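Local coordinates for protein putative histidinol-phosphate aminotransferase (Erwinia carotovora atroseptica, PDB 3LY1) that probably acts as a pyridoxal-phosphate-dependent aminotransferase of the histidinol-phosphate aminotransferase subfamily, moving amino groups between substrates, at residues I198-K209 against Y224-M235. Sequence-based numbering, arbitrary orientation.
With EDO (1,2-ethanediol), chain H.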
# COMPACT_ATOMS: atom_id res chain seq x y z
N ILE A 198 -6.09 23.65 -8.59
CA ILE A 198 -6.94 22.46 -8.81
C ILE A 198 -8.40 22.77 -8.39
O ILE A 198 -9.37 22.44 -9.09
CB ILE A 198 -6.39 21.24 -8.04
CG1 ILE A 198 -4.99 20.87 -8.56
CG2 ILE A 198 -7.39 20.03 -8.13
CD1 ILE A 198 -4.16 19.96 -7.60
N THR A 199 -8.55 23.40 -7.23
CA THR A 199 -9.84 23.93 -6.81
C THR A 199 -10.50 24.80 -7.91
O THR A 199 -11.69 24.73 -8.10
CB THR A 199 -9.67 24.77 -5.56
OG1 THR A 199 -9.20 23.91 -4.53
CG2 THR A 199 -10.96 25.49 -5.14
N GLN A 200 -9.69 25.56 -8.64
CA GLN A 200 -10.17 26.45 -9.69
C GLN A 200 -10.37 25.74 -11.03
O GLN A 200 -10.78 26.38 -12.01
CB GLN A 200 -9.23 27.67 -9.82
CG GLN A 200 -9.27 28.53 -8.55
CD GLN A 200 -8.10 29.51 -8.39
OE1 GLN A 200 -7.71 29.87 -7.26
NE2 GLN A 200 -7.55 29.96 -9.51
N GLY A 201 -10.10 24.43 -11.07
CA GLY A 201 -10.46 23.57 -12.21
C GLY A 201 -9.35 23.06 -13.12
O GLY A 201 -9.65 22.44 -14.16
N ALA A 202 -8.07 23.26 -12.75
CA ALA A 202 -6.97 22.73 -13.58
C ALA A 202 -7.09 21.19 -13.79
O ALA A 202 -7.35 20.41 -12.85
CB ALA A 202 -5.58 23.08 -12.94
N GLU A 203 -6.89 20.77 -15.05
CA GLU A 203 -6.90 19.38 -15.45
C GLU A 203 -5.50 18.83 -15.77
O GLU A 203 -5.37 17.68 -16.17
CB GLU A 203 -7.82 19.23 -16.66
CG GLU A 203 -9.24 19.78 -16.34
CD GLU A 203 -10.27 19.60 -17.45
OE1 GLU A 203 -10.15 18.67 -18.27
OE2 GLU A 203 -11.22 20.42 -17.48
N ASN A 204 -4.46 19.66 -15.59
CA ASN A 204 -3.09 19.27 -15.90
C ASN A 204 -2.17 19.26 -14.68
O ASN A 204 -0.94 19.38 -14.82
CB ASN A 204 -2.54 20.18 -17.01
CG ASN A 204 -2.32 21.64 -16.57
OD1 ASN A 204 -2.88 22.11 -15.60
ND2 ASN A 204 -1.54 22.37 -17.36
N ILE A 205 -2.74 19.12 -13.48
CA ILE A 205 -1.95 19.08 -12.26
C ILE A 205 -2.36 17.92 -11.36
O ILE A 205 -3.54 17.76 -11.06
CB ILE A 205 -2.15 20.34 -11.36
CG1 ILE A 205 -2.05 21.63 -12.16
CG2 ILE A 205 -1.16 20.28 -10.18
CD1 ILE A 205 -2.38 22.93 -11.34
N ILE A 206 -1.36 17.15 -10.91
CA ILE A 206 -1.47 16.18 -9.81
C ILE A 206 -0.62 16.74 -8.64
O ILE A 206 0.60 16.95 -8.76
CB ILE A 206 -0.97 14.73 -10.27
CG1 ILE A 206 -1.82 14.20 -11.42
CG2 ILE A 206 -0.89 13.73 -9.10
CD1 ILE A 206 -1.10 13.06 -12.33
N LEU A 207 -1.28 17.03 -7.53
CA LEU A 207 -0.63 17.37 -6.28
C LEU A 207 -0.52 16.13 -5.45
O LEU A 207 -1.51 15.41 -5.23
CB LEU A 207 -1.45 18.40 -5.53
CG LEU A 207 -1.07 18.77 -4.10
CD1 LEU A 207 0.39 19.27 -4.03
CD2 LEU A 207 -2.04 19.81 -3.60
N LEU A 208 0.68 15.88 -4.96
CA LEU A 208 0.92 14.74 -4.07
C LEU A 208 1.29 15.27 -2.71
O LEU A 208 2.15 16.19 -2.59
CB LEU A 208 2.03 13.87 -4.61
CG LEU A 208 1.78 13.17 -5.94
CD1 LEU A 208 3.02 12.47 -6.33
CD2 LEU A 208 0.52 12.22 -5.92
N LYS A 209 0.66 14.67 -1.71
CA LYS A 209 0.92 15.00 -0.32
C LYS A 209 0.98 13.73 0.52
O LYS A 209 0.59 12.64 0.08
CB LYS A 209 -0.11 16.02 0.22
CG LYS A 209 0.19 17.48 -0.27
CD LYS A 209 -0.73 18.54 0.32
CE LYS A 209 -0.44 18.75 1.82
NZ LYS A 209 0.85 19.51 2.07
N TYR A 224 -1.80 10.93 -0.25
CA TYR A 224 -2.91 11.15 -1.15
C TYR A 224 -2.50 12.01 -2.36
O TYR A 224 -1.43 12.66 -2.35
CB TYR A 224 -4.14 11.75 -0.43
CG TYR A 224 -3.93 13.10 0.21
CD1 TYR A 224 -3.30 13.22 1.43
CD2 TYR A 224 -4.37 14.26 -0.41
CE1 TYR A 224 -3.12 14.45 2.04
CE2 TYR A 224 -4.16 15.51 0.17
CZ TYR A 224 -3.56 15.60 1.40
OH TYR A 224 -3.38 16.84 1.97
N ALA A 225 -3.32 11.92 -3.41
CA ALA A 225 -3.25 12.81 -4.57
C ALA A 225 -4.50 13.72 -4.60
O ALA A 225 -5.61 13.32 -4.17
CB ALA A 225 -3.11 12.02 -5.86
N VAL A 226 -4.31 14.94 -5.08
CA VAL A 226 -5.38 15.88 -5.37
C VAL A 226 -5.32 16.23 -6.85
O VAL A 226 -4.24 16.55 -7.40
CB VAL A 226 -5.30 17.13 -4.49
CG1 VAL A 226 -6.62 17.94 -4.61
CG2 VAL A 226 -4.94 16.77 -3.02
N ALA A 227 -6.44 16.09 -7.57
CA ALA A 227 -6.46 16.42 -8.99
C ALA A 227 -7.89 16.56 -9.48
O ALA A 227 -8.84 16.28 -8.74
CB ALA A 227 -5.71 15.36 -9.79
N HIS A 228 -8.07 16.93 -10.75
CA HIS A 228 -9.41 16.94 -11.34
C HIS A 228 -9.94 15.50 -11.25
O HIS A 228 -9.16 14.56 -11.30
CB HIS A 228 -9.33 17.41 -12.80
CG HIS A 228 -10.67 17.61 -13.45
ND1 HIS A 228 -11.27 16.66 -14.25
CD2 HIS A 228 -11.48 18.70 -13.49
CE1 HIS A 228 -12.42 17.13 -14.70
NE2 HIS A 228 -12.58 18.36 -14.25
N PRO A 229 -11.26 15.32 -11.11
CA PRO A 229 -11.73 13.94 -11.02
C PRO A 229 -11.37 13.02 -12.17
O PRO A 229 -11.20 11.85 -11.92
CB PRO A 229 -13.24 14.09 -10.94
CG PRO A 229 -13.42 15.34 -10.23
CD PRO A 229 -12.35 16.27 -10.81
N THR A 230 -11.25 13.52 -13.40
CA THR A 230 -10.89 12.70 -14.54
C THR A 230 -9.47 12.11 -14.35
O THR A 230 -9.21 10.95 -14.69
CB THR A 230 -11.04 13.46 -15.88
OG1 THR A 230 -10.18 14.62 -15.88
CG2 THR A 230 -12.50 13.88 -16.10
N VAL A 231 -8.58 12.88 -13.75
CA VAL A 231 -7.19 12.48 -13.52
C VAL A 231 -7.11 11.50 -12.35
O VAL A 231 -6.40 10.50 -12.41
CB VAL A 231 -6.33 13.72 -13.24
CG1 VAL A 231 -4.89 13.34 -12.82
CG2 VAL A 231 -6.37 14.68 -14.49
N ILE A 232 -7.82 11.78 -11.26
CA ILE A 232 -7.90 10.84 -10.17
C ILE A 232 -8.46 9.46 -10.63
O ILE A 232 -7.95 8.41 -10.24
CB ILE A 232 -8.77 11.38 -9.03
CG1 ILE A 232 -8.11 12.60 -8.37
CG2 ILE A 232 -9.11 10.27 -8.03
CD1 ILE A 232 -6.74 12.31 -7.70
N ALA A 233 -9.49 9.48 -11.48
CA ALA A 233 -10.08 8.25 -11.98
C ALA A 233 -9.02 7.43 -12.73
O ALA A 233 -8.96 6.21 -12.55
CB ALA A 233 -11.30 8.54 -12.86
N LEU A 234 -8.17 8.09 -13.52
CA LEU A 234 -7.12 7.37 -14.26
C LEU A 234 -6.06 6.81 -13.31
O LEU A 234 -5.65 5.65 -13.45
CB LEU A 234 -6.47 8.23 -15.36
CG LEU A 234 -7.27 8.53 -16.63
CD1 LEU A 234 -6.46 9.45 -17.52
CD2 LEU A 234 -7.67 7.27 -17.38
N MSE A 235 -5.63 7.60 -12.33
CA MSE A 235 -4.62 7.17 -11.35
C MSE A 235 -5.09 5.99 -10.54
O MSE A 235 -4.31 5.11 -10.20
CB MSE A 235 -4.25 8.29 -10.40
CG MSE A 235 -3.43 9.33 -11.05
SE MSE A 235 -3.05 10.78 -9.76
CE MSE A 235 -2.12 9.84 -8.38
C1 EDO H . -2.50 16.42 5.06
O1 EDO H . -1.67 17.17 4.18
C2 EDO H . -3.69 17.28 5.44
O2 EDO H . -3.28 18.15 6.50
O HOH W 1 -5.88 18.09 -12.39
O HOH W 2 -9.23 15.99 -17.99
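Lys-209 lays its CB over one face of the Tyr-224 ring, 4.0 Å from the centroid, in a CH-pi contact offset toward the hydroxyl-bearing CZ. The tyrosine ring reaches this place through a chi1 of 61°, which sets CG between its own backbone N and carbonyl carbon. Lys-209 NZ forms a salt bridge with Glu-184, while Tyr-224 OH bonds to His-64 and to an ethanediol, probably from the crystallisation liquor. Beneath the side chains the backbones pair antiparallel, Val-226 N donating to Leu-207 O at 2.8 Å. Here strand 205-210 of the large aminotransferase sheet, which runs parallel to its other neighbour 174-179, meets the antiparallel strand 223-226, a topology known from fold-type I pyridoxal-phosphate enzymes. Thr-210, just past Lys-209, binds the cofactor. On the face bearing Leu-208, its CD2 rests 3.6 Å from Ala-225 CB. Farther along, Ile-206 CG1 presses on Val-231 CG1 at a tight 3.5 Å, while Ile-206 CG2 touches the selenium of selenomethionine Met-235, packing helix 229-235 against the strand. At the other end Glu-203 CG lies over one face of the His-228 ring, its carboxylate nearly parallel to the ring, planes 19° apart, with Pro-229 CD over the opposite face. Water 1 joins Ala-202 O and Ile-205 O to His-228 N.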